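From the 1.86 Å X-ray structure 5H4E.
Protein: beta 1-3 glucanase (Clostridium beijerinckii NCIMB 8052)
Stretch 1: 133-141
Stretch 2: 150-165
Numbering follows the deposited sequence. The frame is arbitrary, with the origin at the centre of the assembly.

Stretch 1 (133-141) GIMFEWAEM
Stretch 2 (150-165) INTTRVDQFCYPYNIQ

A buried carboxylate that spends both oxygens on one neighbouring segment is the striking feature here, and it illustrates how a charge is paid for inside a protein. Glu 137 (chi1 m, chi2 m, chi3 12°) points toward the second stretch from an extended backbone (phi/psi -137/171). Its OE2 accepts from the backbone N of Cys 159 and of Tyr 160, both at 2.8 Å, and forms a salt bridge with NH2 of Arg 154 at 2.9 Å; its OE1 takes NH1 of Arg 154 at 3.0 Å and NE2 of Gln 157 at 2.9 Å. The guanidinium thus meets the carboxylate edge-on through two nitrogens. Gln 157 (p, t) also reaches O of Phe 136 from NE2, at 2.8 Å.

Two aromatic faces cover the aliphatic part of the same side chain: Glu 137 CG lies 3.4 Å from the centroid of the Tyr 160 ring atoms, and CB 3.9 Å from that of the Tyr 162 ring atoms. Both tyrosines are p. Tyr 162 OH donates to O of Trp 138 at 2.6 Å and accepts from N of Thr 153 at 2.9 Å, while water 1 joins it to OE1 of Glu 137.

Further along, the strand that runs through Glu 140 and Met 141 pairs antiparallel with Ile 150 and Asn 151. Glu 140 and Asn 151 form the hydrogen-bonded pair, N to O and O to N both 2.9 Å; Met 141 faces Ile 150 in the non-hydrogen-bonded pair, their CA atoms 4.2 Å apart. Glu 140 (m, t) and Asn 151 (p) share a sheet face, where ND2 of Asn 151 donates to OE1 of Glu 140 at 3.1 Å. Trp 138 (p, chi2 82°) points away at CB, but its ring end comes nearer, with NE1 3.6 Å from CG2 of Thr 153; within its own strand NE1 donates to OE2 of Glu 140 at 3.0 Å.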

ATOM      1  N   GLY A 133       3.325  17.988   3.853  1.00 21.90           N
ATOM      2  CA  GLY A 133       4.264  18.158   4.943  1.00 21.98           C
ATOM      3  C   GLY A 133       3.950  17.446   6.253  1.00 20.70           C
ATOM      4  O   GLY A 133       4.806  17.402   7.144  1.00 20.03           O
ATOM      5  N   ILE A 134       2.744  16.902   6.405  1.00 18.54           N
ATOM      6  CA  ILE A 134       2.388  16.264   7.678  1.00 18.22           C
ATOM      7  C   ILE A 134       2.986  14.855   7.786  1.00 18.62           C
ATOM      8  O   ILE A 134       2.978  14.089   6.813  1.00 20.95           O
ATOM      9  CB  ILE A 134       0.868  16.192   7.871  1.00 18.75           C
ATOM     10  CG1 ILE A 134       0.246  17.595   7.803  1.00 20.74           C
ATOM     11  CG2 ILE A 134       0.526  15.539   9.199  1.00 17.59           C
ATOM     12  CD1 ILE A 134      -1.273  17.591   7.879  1.00 21.94           C
ATOM     13  N   MET A 135       3.546  14.540   8.949  1.00 19.02           N
ATOM     14  CA  MET A 135       4.078  13.201   9.209  1.00 16.56           C
ATOM     15  C   MET A 135       2.922  12.252   9.404  1.00 15.44           C
ATOM     16  O   MET A 135       2.159  12.390  10.363  1.00 18.13           O
ATOM     17  CB  MET A 135       4.978  13.190  10.442  1.00 19.45           C
ATOM     18  CG  MET A 135       6.150  14.188  10.394  1.00 21.49           C
ATOM     19  SD  MET A 135       7.395  13.830   9.135  1.00 22.34           S
ATOM     20  CE  MET A 135       6.833  14.890   7.817  1.00 22.28           C
ATOM     21  N   PHE A 136       2.757  11.308   8.484  1.00 15.97           N
ATOM     22  CA  PHE A 136       1.701  10.304   8.643  1.00 16.68           C
ATOM     23  C   PHE A 136       2.044   9.024   7.899  1.00 18.83           C
ATOM     24  O   PHE A 136       2.823   9.038   6.940  1.00 15.95           O
ATOM     25  CB  PHE A 136       0.349  10.845   8.144  1.00 17.61           C
ATOM     26  CG  PHE A 136       0.250  10.963   6.641  1.00 17.09           C
ATOM     27  CD1 PHE A 136      -0.197   9.901   5.872  1.00 17.74           C
ATOM     28  CD2 PHE A 136       0.595  12.149   5.999  1.00 19.04           C
ATOM     29  CE1 PHE A 136      -0.282  10.000   4.495  1.00 20.15           C
ATOM     30  CE2 PHE A 136       0.505  12.259   4.620  1.00 19.57           C
ATOM     31  CZ  PHE A 136       0.069  11.183   3.865  1.00 19.47           C
ATOM     32  N   GLU A 137       1.459   7.924   8.369  1.00 16.59           N
ATOM     33  CA  GLU A 137       1.423   6.652   7.655  1.00 16.97           C
ATOM     34  C   GLU A 137       0.007   6.104   7.807  1.00 17.86           C
ATOM     35  O   GLU A 137      -0.795   6.669   8.567  1.00 17.00           O
ATOM     36  CB  GLU A 137       2.452   5.656   8.215  1.00 19.61           C
ATOM     37  CG  GLU A 137       3.879   6.160   8.191  1.00 17.76           C
ATOM     38  CD  GLU A 137       4.537   6.059   6.812  1.00 17.75           C
ATOM     39  OE1 GLU A 137       3.836   5.807   5.801  1.00 18.16           O
ATOM     40  OE2 GLU A 137       5.768   6.235   6.744  1.00 17.15           O
ATOM     41  N   TRP A 138      -0.321   5.034   7.084  1.00 20.59           N
ATOM     42  CA  TRP A 138      -1.532   4.277   7.412  1.00 17.42           C
ATOM     43  C   TRP A 138      -1.283   2.766   7.363  1.00 16.49           C
ATOM     44  O   TRP A 138      -0.434   2.280   6.615  1.00 15.77           O
ATOM     45  CB  TRP A 138      -2.715   4.670   6.487  1.00 17.51           C
ATOM     46  CG  TRP A 138      -2.621   4.225   5.038  1.00 21.31           C
ATOM     47  CD1 TRP A 138      -2.938   2.995   4.537  1.00 20.13           C
ATOM     48  CD2 TRP A 138      -2.238   5.025   3.911  1.00 21.44           C
ATOM     49  NE1 TRP A 138      -2.755   2.971   3.179  1.00 18.03           N
ATOM     50  CE2 TRP A 138      -2.319   4.202   2.768  1.00 21.85           C
ATOM     51  CE3 TRP A 138      -1.827   6.350   3.760  1.00 25.30           C
ATOM     52  CZ2 TRP A 138      -2.002   4.660   1.485  1.00 25.87           C
ATOM     53  CZ3 TRP A 138      -1.507   6.805   2.482  1.00 31.82           C
ATOM     54  CH2 TRP A 138      -1.592   5.958   1.363  1.00 27.24           C
ATOM     55  N   ALA A 139      -1.995   2.043   8.222  1.00 15.06           N
ATOM     56  CA  ALA A 139      -2.078   0.585   8.138  1.00 15.14           C
ATOM     57  C   ALA A 139      -3.293   0.231   7.294  1.00 14.72           C
ATOM     58  O   ALA A 139      -4.334   0.901   7.381  1.00 17.20           O
ATOM     59  CB  ALA A 139      -2.185  -0.029   9.528  1.00 15.52           C
ATOM     60  N   GLU A 140      -3.174  -0.793   6.452  1.00 16.48           N
ATOM     61  CA  GLU A 140      -4.322  -1.265   5.670  1.00 18.40           C
ATOM     62  C   GLU A 140      -4.844  -2.557   6.288  1.00 17.81           C
ATOM     63  O   GLU A 140      -4.056  -3.378   6.738  1.00 15.92           O
ATOM     64  CB  GLU A 140      -3.928  -1.479   4.204  1.00 17.83           C
ATOM     65  CG  GLU A 140      -3.477  -0.174   3.543  1.00 18.07           C
ATOM     66  CD  GLU A 140      -2.968  -0.348   2.129  1.00 20.34           C
ATOM     67  OE1 GLU A 140      -2.431  -1.424   1.806  1.00 21.65           O
ATOM     68  OE2 GLU A 140      -3.080   0.620   1.350  1.00 23.47           O
ATOM     69  N   MET A 141      -6.163  -2.739   6.340  1.00 15.98           N
ATOM     70  CA  MET A 141      -6.675  -3.977   6.933  1.00 16.78           C
ATOM     71  C   MET A 141      -8.071  -4.327   6.459  1.00 18.58           C
ATOM     72  O   MET A 141      -8.827  -3.468   6.007  1.00 17.78           O
ATOM     73  CB  MET A 141      -6.671  -3.890   8.458  1.00 17.64           C
ATOM     74  CG  MET A 141      -7.862  -3.187   9.028  1.00 18.05           C
ATOM     75  SD  MET A 141      -7.329  -2.161  10.398  1.00 28.76           S
ATOM     76  CE  MET A 141      -6.604  -0.856   9.430  1.00 20.22           C
ATOM     77  N   ILE A 150      -3.714  -7.517   7.691  1.00 18.73           N
ATOM     78  CA  ILE A 150      -3.317  -6.171   8.065  1.00 15.18           C
ATOM     79  C   ILE A 150      -1.887  -5.959   7.589  1.00 16.72           C
ATOM     80  O   ILE A 150      -1.088  -6.901   7.582  1.00 17.49           O
ATOM     81  CB  ILE A 150      -3.476  -5.935   9.597  1.00 18.90           C
ATOM     82  CG1 ILE A 150      -3.072  -4.507   9.971  1.00 16.46           C
ATOM     83  CG2 ILE A 150      -2.687  -6.982  10.413  1.00 16.45           C
ATOM     84  CD1 ILE A 150      -3.543  -4.085  11.352  1.00 15.22           C
ATOM     85  N   ASN A 151      -1.570  -4.754   7.116  1.00 13.55           N
ATOM     86  CA  ASN A 151      -0.216  -4.513   6.612  1.00 18.73           C
ATOM     87  C   ASN A 151       0.210  -3.051   6.693  1.00 16.52           C
ATOM     88  O   ASN A 151      -0.628  -2.141   6.616  1.00 16.20           O
ATOM     89  CB  ASN A 151      -0.078  -4.998   5.149  1.00 16.13           C
ATOM     90  CG  ASN A 151      -1.059  -4.311   4.203  1.00 19.91           C
ATOM     91  OD1 ASN A 151      -2.195  -4.751   4.053  1.00 22.07           O
ATOM     92  ND2 ASN A 151      -0.620  -3.223   3.561  1.00 14.42           N
ATOM     93  N   THR A 152       1.514  -2.846   6.873  1.00 13.12           N
ATOM     94  CA  THR A 152       2.136  -1.561   6.564  1.00 15.14           C
ATOM     95  C   THR A 152       2.227  -1.435   5.050  1.00 15.68           C
ATOM     96  O   THR A 152       2.140  -2.438   4.328  1.00 15.21           O
ATOM     97  CB  THR A 152       3.547  -1.434   7.148  1.00 15.89           C
ATOM     98  OG1 THR A 152       4.433  -2.356   6.492  1.00 14.17           O
ATOM     99  CG2 THR A 152       3.557  -1.700   8.643  1.00 15.58           C
ATOM    100  N   THR A 153       2.435  -0.227   4.542  1.00 15.71           N
ATOM    101  CA  THR A 153       2.579  -0.110   3.104  1.00 14.45           C
ATOM    102  C   THR A 153       3.562   0.982   2.712  1.00 15.75           C
ATOM    103  O   THR A 153       3.494   2.099   3.230  1.00 15.33           O
ATOM    104  CB  THR A 153       1.213   0.158   2.427  1.00 18.24           C
ATOM    105  OG1 THR A 153       1.411   0.378   1.029  1.00 17.04           O
ATOM    106  CG2 THR A 153       0.505   1.374   3.041  1.00 17.51           C
ATOM    107  N   ARG A 154       4.482   0.649   1.810  1.00 14.01           N
ATOM    108  CA  ARG A 154       5.349   1.663   1.218  1.00 14.96           C
ATOM    109  C   ARG A 154       4.998   1.848  -0.247  1.00 16.04           C
ATOM    110  O   ARG A 154       5.833   2.249  -1.045  1.00 17.49           O
ATOM    111  CB  ARG A 154       6.831   1.290   1.359  1.00 18.28           C
ATOM    112  CG  ARG A 154       7.489   1.872   2.603  1.00 14.46           C
ATOM    113  CD  ARG A 154       6.841   1.319   3.866  1.00 14.33           C
ATOM    114  NE  ARG A 154       7.255   2.037   5.071  1.00 17.31           N
ATOM    115  CZ  ARG A 154       6.697   3.161   5.508  1.00 15.99           C
ATOM    116  NH1 ARG A 154       5.685   3.717   4.838  1.00 13.14           N
ATOM    117  NH2 ARG A 154       7.142   3.728   6.622  1.00 14.97           N
ATOM    118  N   VAL A 155       3.753   1.571  -0.606  1.00 14.29           N
ATOM    119  CA  VAL A 155       3.353   1.649  -2.005  1.00 15.07           C
ATOM    120  C   VAL A 155       3.351   3.099  -2.495  1.00 18.90           C
ATOM    121  O   VAL A 155       3.702   3.366  -3.636  1.00 15.16           O
ATOM    122  CB  VAL A 155       1.974   0.991  -2.205  1.00 17.19           C
ATOM    123  CG1 VAL A 155       1.418   1.292  -3.592  1.00 19.93           C
ATOM    124  CG2 VAL A 155       2.110  -0.516  -1.999  1.00 19.00           C
ATOM    125  N   ASP A 156       2.999   4.031  -1.614  1.00 17.34           N
ATOM    126  CA  ASP A 156       2.964   5.450  -1.975  1.00 19.08           C
ATOM    127  C   ASP A 156       4.162   6.240  -1.447  1.00 14.60           C
ATOM    128  O   ASP A 156       4.613   7.197  -2.084  1.00 16.08           O
ATOM    129  CB  ASP A 156       1.675   6.106  -1.452  1.00 19.93           C
ATOM    130  CG  ASP A 156       0.463   5.792  -2.312  1.00 24.94           C
ATOM    131  OD1 ASP A 156       0.622   5.171  -3.369  1.00 31.14           O
ATOM    132  OD2 ASP A 156      -0.658   6.188  -1.937  1.00 31.29           O
ATOM    133  N   GLN A 157       4.678   5.847  -0.286  1.00 16.52           N
ATOM    134  CA  GLN A 157       5.669   6.666   0.407  1.00 14.38           C
ATOM    135  C   GLN A 157       6.421   5.928   1.516  1.00 17.42           C
ATOM    136  O   GLN A 157       5.990   4.863   1.982  1.00 15.25           O
ATOM    137  CB  GLN A 157       4.982   7.895   1.024  1.00 15.66           C
ATOM    138  CG  GLN A 157       3.952   7.474   2.046  1.00 18.57           C
ATOM    139  CD  GLN A 157       3.547   8.582   3.007  1.00 18.98           C
ATOM    140  OE1 GLN A 157       3.348   9.729   2.608  1.00 20.25           O
ATOM    141  NE2 GLN A 157       3.415   8.234   4.281  1.00 17.79           N
ATOM    142  N   PHE A 158       7.544   6.515   1.927  1.00 14.72           N
ATOM    143  CA  PHE A 158       8.100   6.304   3.255  1.00 13.24           C
ATOM    144  C   PHE A 158       8.184   7.632   3.990  1.00 16.11           C
ATOM    145  O   PHE A 158       8.906   8.543   3.549  1.00 17.94           O
ATOM    146  CB  PHE A 158       9.490   5.686   3.208  1.00 16.17           C
ATOM    147  CG  PHE A 158      10.152   5.623   4.558  1.00 15.83           C
ATOM    148  CD1 PHE A 158       9.940   4.541   5.394  1.00 16.25           C
ATOM    149  CD2 PHE A 158      10.958   6.656   5.003  1.00 16.57           C
ATOM    150  CE1 PHE A 158      10.525   4.492   6.656  1.00 14.81           C
ATOM    151  CE2 PHE A 158      11.549   6.619   6.253  1.00 16.89           C
ATOM    152  CZ  PHE A 158      11.327   5.542   7.088  1.00 16.89           C
ATOM    153  N   CYS A 159       7.488   7.733   5.116  1.00 15.77           N
ATOM    154  CA  CYS A 159       7.543   8.943   5.940  1.00 17.25           C
ATOM    155  C   CYS A 159       8.238   8.681   7.279  1.00 17.05           C
ATOM    156  O   CYS A 159       9.220   9.332   7.596  1.00 17.82           O
ATOM    157  CB  CYS A 159       6.137   9.508   6.178  1.00 15.93           C
ATOM    158  SG  CYS A 159       6.145  10.983   7.219  1.00 16.31           S
ATOM    159  N   TYR A 160       7.726   7.735   8.071  1.00 15.93           N
ATOM    160  CA  TYR A 160       8.389   7.371   9.317  1.00 15.80           C
ATOM    161  C   TYR A 160       8.354   5.858   9.500  1.00 16.14           C
ATOM    162  O   TYR A 160       7.472   5.197   8.956  1.00 14.07           O
ATOM    163  CB  TYR A 160       7.753   8.097  10.526  1.00 14.27           C
ATOM    164  CG  TYR A 160       6.291   7.806  10.833  1.00 17.44           C
ATOM    165  CD1 TYR A 160       5.911   6.607  11.431  1.00 16.00           C
ATOM    166  CD2 TYR A 160       5.298   8.755  10.569  1.00 15.96           C
ATOM    167  CE1 TYR A 160       4.577   6.342  11.732  1.00 15.82           C
ATOM    168  CE2 TYR A 160       3.952   8.505  10.875  1.00 16.10           C
ATOM    169  CZ  TYR A 160       3.604   7.291  11.458  1.00 18.90           C
ATOM    170  OH  TYR A 160       2.291   7.021  11.774  1.00 15.79           O
ATOM    171  N   PRO A 161       9.320   5.300  10.245  1.00 14.50           N
ATOM    172  CA  PRO A 161       9.339   3.838  10.367  1.00 16.64           C
ATOM    173  C   PRO A 161       8.196   3.305  11.231  1.00 16.97           C
ATOM    174  O   PRO A 161       7.907   3.862  12.298  1.00 16.97           O
ATOM    175  CB  PRO A 161      10.688   3.559  11.026  1.00 16.60           C
ATOM    176  CG  PRO A 161      11.033   4.812  11.749  1.00 15.75           C
ATOM    177  CD  PRO A 161      10.480   5.925  10.900  1.00 15.77           C
ATOM    178  N   TYR A 162       7.535   2.250  10.763  1.00 15.98           N
ATOM    179  CA  TYR A 162       6.494   1.610  11.569  1.00 16.65           C
ATOM    180  C   TYR A 162       6.363   0.138  11.207  1.00 16.75           C
ATOM    181  O   TYR A 162       6.802  -0.302  10.147  1.00 15.75           O
ATOM    182  CB  TYR A 162       5.140   2.344  11.440  1.00 15.52           C
ATOM    183  CG  TYR A 162       4.352   2.172  10.145  1.00 15.46           C
ATOM    184  CD1 TYR A 162       3.008   1.833  10.170  1.00 14.75           C
ATOM    185  CD2 TYR A 162       4.939   2.411   8.898  1.00 18.03           C
ATOM    186  CE1 TYR A 162       2.271   1.714   8.982  1.00 18.70           C
ATOM    187  CE2 TYR A 162       4.214   2.288   7.719  1.00 17.18           C
ATOM    188  CZ  TYR A 162       2.886   1.940   7.768  1.00 17.30           C
ATOM    189  OH  TYR A 162       2.161   1.818   6.583  1.00 14.82           O
ATOM    190  N   ASN A 163       5.832  -0.631  12.143  1.00 13.81           N
ATOM    191  CA  ASN A 163       5.725  -2.065  11.945  1.00 15.40           C
ATOM    192  C   ASN A 163       4.525  -2.520  12.731  1.00 17.94           C
ATOM    193  O   ASN A 163       4.048  -1.795  13.617  1.00 16.03           O
ATOM    194  CB  ASN A 163       7.020  -2.794  12.378  1.00 17.83           C
ATOM    195  CG  ASN A 163       7.325  -2.661  13.871  1.00 19.54           C
ATOM    196  OD1 ASN A 163       6.734  -3.343  14.714  1.00 17.14           O
ATOM    197  ND2 ASN A 163       8.284  -1.809  14.197  1.00 23.20           N
ATOM    198  N   ILE A 164       4.015  -3.701  12.404  1.00 14.77           N
ATOM    199  CA  ILE A 164       2.810  -4.181  13.038  1.00 15.12           C
ATOM    200  C   ILE A 164       3.060  -5.588  13.555  1.00 14.16           C
ATOM    201  O   ILE A 164       3.657  -6.416  12.862  1.00 15.02           O
ATOM    202  CB  ILE A 164       1.608  -4.161  12.046  1.00 13.97           C
ATOM    203  CG1 ILE A 164       1.376  -2.731  11.526  1.00 11.88           C
ATOM    204  CG2 ILE A 164       0.335  -4.772  12.691  1.00 14.27           C
ATOM    205  CD1 ILE A 164       0.392  -2.652  10.363  1.00 16.75           C
ATOM    206  N   GLN A 165       2.617  -5.837  14.779  1.00 16.33           N
ATOM    207  CA  GLN A 165       2.601  -7.191  15.329  1.00 16.94           C
ATOM    208  C   GLN A 165       1.177  -7.710  15.365  1.00 18.24           C
ATOM    209  O   GLN A 165       0.334  -7.135  16.042  1.00 19.91           O
ATOM    210  CB  GLN A 165       3.197  -7.219  16.736  1.00 18.09           C
ATOM    211  CG  GLN A 165       3.059  -8.591  17.430  1.00 19.42           C
ATOM    212  CD  GLN A 165       3.459  -8.542  18.900  1.00 22.48           C
ATOM    213  OE1 GLN A 165       3.605  -7.463  19.477  1.00 19.94           O
ATOM    214  NE2 GLN A 165       3.654  -9.712  19.507  1.00 23.41           N
TER
HETATM  215  O   HOH W   1       1.665   4.295   5.019  1.00 17.64           O
HETATM  216  O   HOH W   2      -0.955   0.709  -0.401  1.00 26.10           O
HETATM  217  O   HOH W   3      -3.586  -4.040   1.394  1.00 33.90           O